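Local coordinates for protein vinylacetyl-CoA Delta-isomerase (Nitrosopumilus maritimus SCM1, PDB 6VJR) that is an oxygen-tolerant archaeal flavoprotein with a [4Fe-4S] cluster that probably dehydrates 4-hydroxybutyryl-CoA and isomerises vinylacetyl-CoA, at residues A[105-110]-A[195-200]; A[214-219]-A[266-271]; A[51-56]-A[64-69]. All blocks are in the same frame, centred on the assembly; numbering follows the deposited sequence.

Contact 1: residues A[105-110]-A[195-200]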
# COMPACT_ATOMS: atom_id res chain seq x y z
N ASP A 105 -31.18 0.89 8.82
CA ASP A 105 -30.57 2.18 8.53
C ASP A 105 -31.57 3.11 7.82
O ASP A 105 -31.60 4.33 8.07
CB ASP A 105 -29.27 1.90 7.80
CG ASP A 105 -28.19 1.19 8.64
OD1 ASP A 105 -28.20 1.36 9.90
OD2 ASP A 105 -27.30 0.54 8.06
N ALA A 106 -32.37 2.56 6.91
CA ALA A 106 -33.43 3.31 6.25
C ALA A 106 -34.40 3.89 7.28
O ALA A 106 -34.72 5.08 7.21
CB ALA A 106 -34.16 2.43 5.25
N MET A 107 -34.83 3.07 8.24
CA MET A 107 -35.84 3.51 9.21
C MET A 107 -35.27 4.61 10.11
O MET A 107 -35.94 5.59 10.44
CB MET A 107 -36.41 2.34 10.02
CG MET A 107 -37.27 1.50 9.08
SD MET A 107 -38.57 0.56 9.85
CE MET A 107 -37.41 -0.55 10.63
N ASN A 108 -34.03 4.40 10.56
CA ASN A 108 -33.37 5.37 11.42
C ASN A 108 -33.25 6.72 10.68
O ASN A 108 -33.50 7.76 11.26
CB ASN A 108 -32.08 4.79 11.98
CG ASN A 108 -32.36 3.97 13.23
OD1 ASN A 108 -32.31 4.47 14.36
ND2 ASN A 108 -32.68 2.70 13.06
N SER A 109 -32.83 6.69 9.42
CA SER A 109 -32.67 7.91 8.64
C SER A 109 -34.02 8.59 8.36
O SER A 109 -34.14 9.83 8.38
CB SER A 109 -31.86 7.62 7.38
OG SER A 109 -32.49 6.73 6.47
N LEU A 110 -35.04 7.79 8.07
CA LEU A 110 -36.38 8.35 7.85
C LEU A 110 -36.96 8.98 9.10
O LEU A 110 -37.70 9.95 8.98
CB LEU A 110 -37.31 7.29 7.31
CG LEU A 110 -37.13 6.97 5.84
CD1 LEU A 110 -37.81 5.66 5.52
CD2 LEU A 110 -37.63 8.12 4.95
N TRP A 195 -41.88 -5.91 3.89
CA TRP A 195 -42.09 -4.58 3.36
C TRP A 195 -40.79 -4.07 2.76
O TRP A 195 -39.73 -4.43 3.25
CB TRP A 195 -42.54 -3.60 4.43
CG TRP A 195 -43.91 -3.91 4.97
CD1 TRP A 195 -44.26 -4.81 5.92
CD2 TRP A 195 -45.12 -3.30 4.52
NE1 TRP A 195 -45.62 -4.80 6.12
CE2 TRP A 195 -46.17 -3.88 5.27
CE3 TRP A 195 -45.42 -2.29 3.61
CZ2 TRP A 195 -47.49 -3.50 5.08
CZ3 TRP A 195 -46.72 -1.93 3.41
CH2 TRP A 195 -47.74 -2.53 4.15
N ILE A 196 -40.92 -3.18 1.77
CA ILE A 196 -39.79 -2.53 1.12
C ILE A 196 -40.07 -1.03 1.11
O ILE A 196 -41.19 -0.61 0.75
CB ILE A 196 -39.63 -3.08 -0.29
CG1 ILE A 196 -39.27 -4.59 -0.24
CG2 ILE A 196 -38.58 -2.28 -1.04
CD1 ILE A 196 -39.52 -5.35 -1.51
N ILE A 197 -39.10 -0.23 1.59
CA ILE A 197 -39.21 1.22 1.58
C ILE A 197 -38.44 1.78 0.39
O ILE A 197 -37.21 1.66 0.31
CB ILE A 197 -38.72 1.84 2.89
CG1 ILE A 197 -39.43 1.26 4.13
CG2 ILE A 197 -38.94 3.35 2.83
CD1 ILE A 197 -38.91 1.74 5.45
N LEU A 198 -39.17 2.40 -0.54
CA LEU A 198 -38.58 3.05 -1.69
C LEU A 198 -38.09 4.44 -1.27
O LEU A 198 -38.84 5.17 -0.62
CB LEU A 198 -39.64 3.22 -2.79
CG LEU A 198 -40.34 1.94 -3.25
CD1 LEU A 198 -41.44 2.27 -4.21
CD2 LEU A 198 -39.33 0.95 -3.83
N MET A 199 -36.90 4.83 -1.74
CA MET A 199 -36.32 6.12 -1.36
C MET A 199 -35.51 6.66 -2.53
O MET A 199 -34.89 5.89 -3.23
CB MET A 199 -35.35 5.98 -0.17
CG MET A 199 -35.94 5.45 1.12
SD MET A 199 -34.72 5.06 2.40
CE MET A 199 -34.11 3.49 1.75
N PRO A 200 -35.48 7.99 -2.73
CA PRO A 200 -34.66 8.59 -3.78
C PRO A 200 -33.18 8.37 -3.49
O PRO A 200 -32.77 8.26 -2.33
CB PRO A 200 -35.06 10.04 -3.81
CG PRO A 200 -35.70 10.25 -2.45
CD PRO A 200 -36.23 8.97 -1.94

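Contact 2: residues A[214-219]-A[266-271]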
# COMPACT_ATOMS: atom_id res chain seq x y z
N VAL A 214 -40.92 8.87 -1.27
CA VAL A 214 -40.62 7.79 -0.34
C VAL A 214 -41.91 7.09 -0.00
O VAL A 214 -42.87 7.75 0.40
CB VAL A 214 -39.96 8.28 0.97
CG1 VAL A 214 -39.76 7.12 1.95
CG2 VAL A 214 -38.64 9.00 0.67
N GLY A 215 -41.91 5.77 -0.10
CA GLY A 215 -43.10 5.02 0.28
C GLY A 215 -42.79 3.57 0.58
O GLY A 215 -41.87 3.00 0.00
N ALA A 216 -43.58 2.99 1.50
CA ALA A 216 -43.44 1.60 1.88
C ALA A 216 -44.47 0.77 1.11
O ALA A 216 -45.66 1.10 1.08
CB ALA A 216 -43.66 1.48 3.33
N ILE A 217 -44.00 -0.33 0.55
CA ILE A 217 -44.86 -1.25 -0.17
C ILE A 217 -44.68 -2.64 0.42
O ILE A 217 -43.57 -3.04 0.81
CB ILE A 217 -44.58 -1.24 -1.67
CG1 ILE A 217 -43.20 -1.71 -2.03
CG2 ILE A 217 -44.85 0.12 -2.27
CD1 ILE A 217 -42.99 -1.92 -3.51
N PRO A 218 -45.77 -3.44 0.50
CA PRO A 218 -45.61 -4.84 0.85
C PRO A 218 -44.86 -5.57 -0.26
O PRO A 218 -45.02 -5.24 -1.43
CB PRO A 218 -47.05 -5.30 1.11
CG PRO A 218 -47.80 -4.47 0.10
CD PRO A 218 -47.15 -3.10 0.14
N ALA A 219 -44.10 -6.60 0.11
CA ALA A 219 -43.32 -7.31 -0.89
C ALA A 219 -44.22 -7.94 -1.94
O ALA A 219 -43.76 -8.16 -3.05
CB ALA A 219 -42.48 -8.39 -0.25
N TRP A 266 -51.77 6.87 0.96
CA TRP A 266 -51.19 8.01 1.65
C TRP A 266 -50.52 7.63 2.96
O TRP A 266 -49.51 8.21 3.33
CB TRP A 266 -52.26 9.09 1.88
CG TRP A 266 -52.70 9.73 0.60
CD1 TRP A 266 -53.98 9.83 0.14
CD2 TRP A 266 -51.86 10.35 -0.40
NE1 TRP A 266 -53.99 10.48 -1.06
CE2 TRP A 266 -52.72 10.81 -1.42
CE3 TRP A 266 -50.49 10.58 -0.53
CZ2 TRP A 266 -52.26 11.47 -2.55
CZ3 TRP A 266 -50.04 11.25 -1.65
CH2 TRP A 266 -50.91 11.68 -2.64
N ASP A 267 -51.08 6.67 3.70
CA ASP A 267 -50.54 6.37 5.01
C ASP A 267 -49.15 5.74 4.93
O ASP A 267 -48.47 5.63 5.95
CB ASP A 267 -51.42 5.43 5.81
CG ASP A 267 -51.81 4.15 5.09
OD1 ASP A 267 -52.78 4.17 4.33
OD2 ASP A 267 -51.13 3.15 5.28
N LYS A 268 -48.74 5.30 3.75
CA LYS A 268 -47.43 4.68 3.57
C LYS A 268 -46.51 5.58 2.76
O LYS A 268 -45.44 5.14 2.33
CB LYS A 268 -47.59 3.29 2.92
CG LYS A 268 -48.38 2.25 3.68
CD LYS A 268 -47.70 1.74 4.93
CE LYS A 268 -48.42 0.64 5.62
NZ LYS A 268 -49.62 1.15 6.25
N VAL A 269 -46.93 6.84 2.52
CA VAL A 269 -46.11 7.81 1.78
C VAL A 269 -45.41 8.73 2.79
O VAL A 269 -46.06 9.41 3.58
CB VAL A 269 -46.96 8.61 0.79
CG1 VAL A 269 -46.25 9.81 0.20
CG2 VAL A 269 -47.53 7.73 -0.31
N PHE A 270 -44.07 8.75 2.75
CA PHE A 270 -43.27 9.47 3.72
C PHE A 270 -42.54 10.69 3.12
O PHE A 270 -41.81 11.38 3.83
CB PHE A 270 -42.31 8.52 4.43
CG PHE A 270 -42.91 7.23 4.97
CD1 PHE A 270 -44.12 7.24 5.64
CD2 PHE A 270 -42.26 6.01 4.80
CE1 PHE A 270 -44.68 6.07 6.11
CE2 PHE A 270 -42.83 4.85 5.30
CZ PHE A 270 -44.03 4.88 5.96
N MET A 271 -42.71 10.93 1.82
CA MET A 271 -42.21 12.11 1.13
C MET A 271 -42.98 12.16 -0.18
O MET A 271 -43.10 11.15 -0.87
CB MET A 271 -40.71 12.01 0.82
CG MET A 271 -40.13 13.16 -0.07
SD MET A 271 -38.48 12.85 -0.70
CE MET A 271 -37.58 13.14 0.83

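Contact 3: residues A[51-56]-A[64-69]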
# COMPACT_ATOMS: atom_id res chain seq x y z
N ARG A 51 -31.62 -16.19 21.48
CA ARG A 51 -30.48 -16.71 22.23
C ARG A 51 -29.77 -15.64 23.05
O ARG A 51 -29.23 -15.96 24.10
CB ARG A 51 -29.47 -17.32 21.27
CG ARG A 51 -30.04 -18.60 20.68
CD ARG A 51 -28.93 -19.46 20.09
NE ARG A 51 -27.99 -18.72 19.25
CZ ARG A 51 -28.13 -18.38 17.97
NH1 ARG A 51 -27.25 -17.53 17.48
NH2 ARG A 51 -29.08 -18.87 17.17
N GLU A 52 -29.67 -14.42 22.51
CA GLU A 52 -28.85 -13.35 23.07
C GLU A 52 -29.71 -12.09 23.08
O GLU A 52 -29.45 -11.17 22.32
CB GLU A 52 -27.57 -13.22 22.24
CG GLU A 52 -26.77 -14.51 22.19
CD GLU A 52 -25.32 -14.44 21.70
OE1 GLU A 52 -24.69 -13.36 21.87
OE2 GLU A 52 -24.80 -15.44 21.12
N GLU A 53 -30.71 -12.07 23.98
CA GLU A 53 -31.72 -11.00 23.99
C GLU A 53 -31.11 -9.62 24.17
O GLU A 53 -31.56 -8.67 23.52
CB GLU A 53 -32.74 -11.11 25.12
CG GLU A 53 -33.72 -12.26 24.96
CD GLU A 53 -34.70 -12.28 26.12
OE1 GLU A 53 -34.75 -11.32 26.92
OE2 GLU A 53 -35.40 -13.31 26.21
N ALA A 54 -30.13 -9.46 25.07
CA ALA A 54 -29.60 -8.12 25.30
C ALA A 54 -28.84 -7.61 24.07
O ALA A 54 -28.88 -6.42 23.77
CB ALA A 54 -28.75 -8.08 26.53
N LEU A 55 -28.19 -8.50 23.32
CA LEU A 55 -27.47 -8.05 22.14
C LEU A 55 -28.40 -7.68 20.98
O LEU A 55 -28.14 -6.70 20.27
CB LEU A 55 -26.52 -9.17 21.73
CG LEU A 55 -25.65 -8.91 20.51
CD1 LEU A 55 -24.77 -7.72 20.75
CD2 LEU A 55 -24.84 -10.17 20.20
N ALA A 56 -29.41 -8.53 20.73
CA ALA A 56 -30.16 -8.50 19.47
C ALA A 56 -31.61 -8.03 19.59
O ALA A 56 -32.34 -8.02 18.60
CB ALA A 56 -30.06 -9.86 18.79
N GLY A 64 -43.24 0.64 23.38
CA GLY A 64 -43.20 0.07 24.72
C GLY A 64 -42.98 -1.44 24.68
O GLY A 64 -43.24 -2.11 25.66
N LEU A 65 -42.54 -1.96 23.53
CA LEU A 65 -42.33 -3.39 23.34
C LEU A 65 -40.85 -3.70 23.31
O LEU A 65 -40.08 -2.82 22.96
CB LEU A 65 -42.90 -3.84 22.00
CG LEU A 65 -44.40 -3.69 21.79
CD1 LEU A 65 -44.76 -3.98 20.33
CD2 LEU A 65 -45.12 -4.64 22.75
N LYS A 66 -40.49 -4.95 23.67
CA LYS A 66 -39.22 -5.51 23.30
C LYS A 66 -39.27 -5.85 21.81
O LYS A 66 -40.16 -6.60 21.38
CB LYS A 66 -38.93 -6.75 24.14
CG LYS A 66 -37.53 -7.28 23.94
CD LYS A 66 -36.59 -6.70 25.00
CE LYS A 66 -36.47 -7.53 26.25
NZ LYS A 66 -35.16 -8.20 26.32
N VAL A 67 -38.34 -5.28 21.03
CA VAL A 67 -38.34 -5.43 19.59
C VAL A 67 -36.99 -5.95 19.10
O VAL A 67 -35.96 -5.77 19.73
CB VAL A 67 -38.69 -4.13 18.83
CG1 VAL A 67 -40.02 -3.56 19.33
CG2 VAL A 67 -37.61 -3.07 18.99
N ASN A 68 -37.00 -6.62 17.95
CA ASN A 68 -35.75 -6.97 17.31
C ASN A 68 -34.94 -5.68 17.08
O ASN A 68 -35.48 -4.69 16.62
CB ASN A 68 -36.02 -7.74 16.02
CG ASN A 68 -34.76 -8.34 15.46
OD1 ASN A 68 -33.93 -7.63 14.89
ND2 ASN A 68 -34.60 -9.65 15.60
N ARG A 69 -33.64 -5.73 17.36
CA ARG A 69 -32.79 -4.55 17.23
C ARG A 69 -32.76 -4.01 15.79
O ARG A 69 -32.61 -2.81 15.61
CB ARG A 69 -31.38 -4.76 17.80
CG ARG A 69 -30.51 -3.51 17.76
CD ARG A 69 -29.24 -3.74 18.52
NE ARG A 69 -29.38 -4.15 19.91
CZ ARG A 69 -29.76 -3.38 20.93
NH1 ARG A 69 -29.76 -3.91 22.14
NH2 ARG A 69 -30.08 -2.11 20.77
O HOH W 1 -32.64 -6.06 25.31

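Contact 1: residues A[105-110]-A[195-200]
Apolar side chains alone carry this contact, in which helix 101-121 lies against one face of the sheet at strand 195-198 and I197 and M199 reach across to it. The backbones stay well apart, 7.7 Å between the CA atoms of A106 and I197. I197 fills the middle: its CG2, anti to the backbone N, meets L110 CD1 tip to tip at 3.7 Å, while its other branch ends in CD1, which lies 4.0 Å from M107 CG where the two side chains cross at about a right angle. M199 folds over the small A106. Its chain runs extended to the sulfur and then bends (chi3 -77°), bringing CE to 3.7 Å from A106 CB, with M199 SD still 3.9 Å from the same methyl. L110 CD1 also comes, more loosely, within 4.4 Å of M199 SD.

The polar groups are served elsewhere. The S109 hydroxyl turns back on its own helix, within hydrogen-bonding distance of the carbonyls of D105 and A106, and D105 OD2 is hydrogen-bonded to S292 OG and to ND1 of the iron ligand H289. F129 and F132 of helix 125-139 extend the apolar layer. M199 also lies about 4 Å, at nearest atoms, from FAD-binding G145 and M147. The chemistry implies a buried joint of van der Waals packing and hydrophobic burial between the flavin-bordering sheet and the helix whose D105 probably helps orient H289.

Contact 2: residues A[214-219]-A[266-271]
V214 O is the best-held polar atom, gripped by two backbone N-H groups: F270 N at 2.8 Å in a nearly straight bond, and M271 N at 3.5 Å in a weak one. V269 CA adds a CA-H...O contact to the same oxygen, as long as the weak bond. Further along, K268 O accepts from A216 N at 3.0 Å, in the plane of its carbonyl, and also lies over the centre of the F270 ring, 3.8 Å above it. V214 N completes the ladder by donating to M271 O.

Around these bonds V214 divides its two methyls. CG1, anti to the backbone N (chi1 176°), comes to the edge of the F270 ring and lies 3.8 Å from F270 CB; CG2 rests 3.7 Å from M271 CB. A216 CB approaches F270 CE2 obliquely at 4.0 Å. K268 starts toward A216, then bends away so that its NZ forms a salt bridge with D267 OD2. F129 meets the F270 ring edge-to-face from helix 125-139.

With F270 and M271 both opposite V214, and the register slipping by one before G215 pairs with V269, this is a classic beta bulge between antiparallel strands at an edge of the four-stranded sheet 143-146, 195-198, 213-218, 269-272.

Contact 3: residues A[51-56]-A[64-69]
Three successive carbonyls at the end of the short helix 53-56 are taken up by one residue, R69. Its backbone N donates to A56 O at 2.9 Å along a nearly straight line, with the donor above the carbonyl plane. The side chain then runs back along the helix end: CG is anti to the backbone N (chi1 -176°), and a bend at chi3 (-56°) turns the guanidinium so that its edge faces the carbonyls. NE reaches L55 O at 2.9 Å from above that carbonyl's plane, whereas NH1 meets A54 O at 3.1 Å within the carbonyl plane. Both acceptors lie close to the guanidinium plane, which fixes its rotation.

Nearer the surface, K66 NZ forms a salt bridge with E53 OE1 at 3.2 Å, approaching from above the carboxylate plane. The E53 chain is extended beyond CG, and the strongly bent K66 crosses it at about a right angle. A water bridges K66 NZ and E53 O through weak bonds, and E53 O also accepts from S57 OG.

N68 turns its amide to other partners, OD1 accepting from F70 N and ND2 donating to T45 O. T497 and D499 of the second subunit pack on L55 and A54. The chemistry implies a buried cation placed at the carbonyl end of a helix, where the carbonyl oxygens would probably favour its positive charge, with the exposed ion pair probably adding less.

Along the chain the contacts come in series: contact 3, then contact 1, then contact 2, all within the 4-hydroxyphenylacetate 3-hydroxylase N-terminal family region. Contacts 1 and 2 are neighbours, their centres 9 Å apart, joined through the antiparallel strands 195-198 and 213-218 of one four-stranded sheet; L198 N meets G215 O and I196 O meets I217 N, each at 2.8 Å, as probable hydrogen bonds. Contact 3, centred about 21 Å from contact 1 and 26 Å from contact 2, joins helix 53-56 to strand 66-68 of a separate two-stranded sheet. Contact 1 lies nearest the flavin, the M199 side chain about 6 Å from it; contact 3 touches the second subunit, its N68 side chain about 12 Å from the [4Fe-4S] cluster.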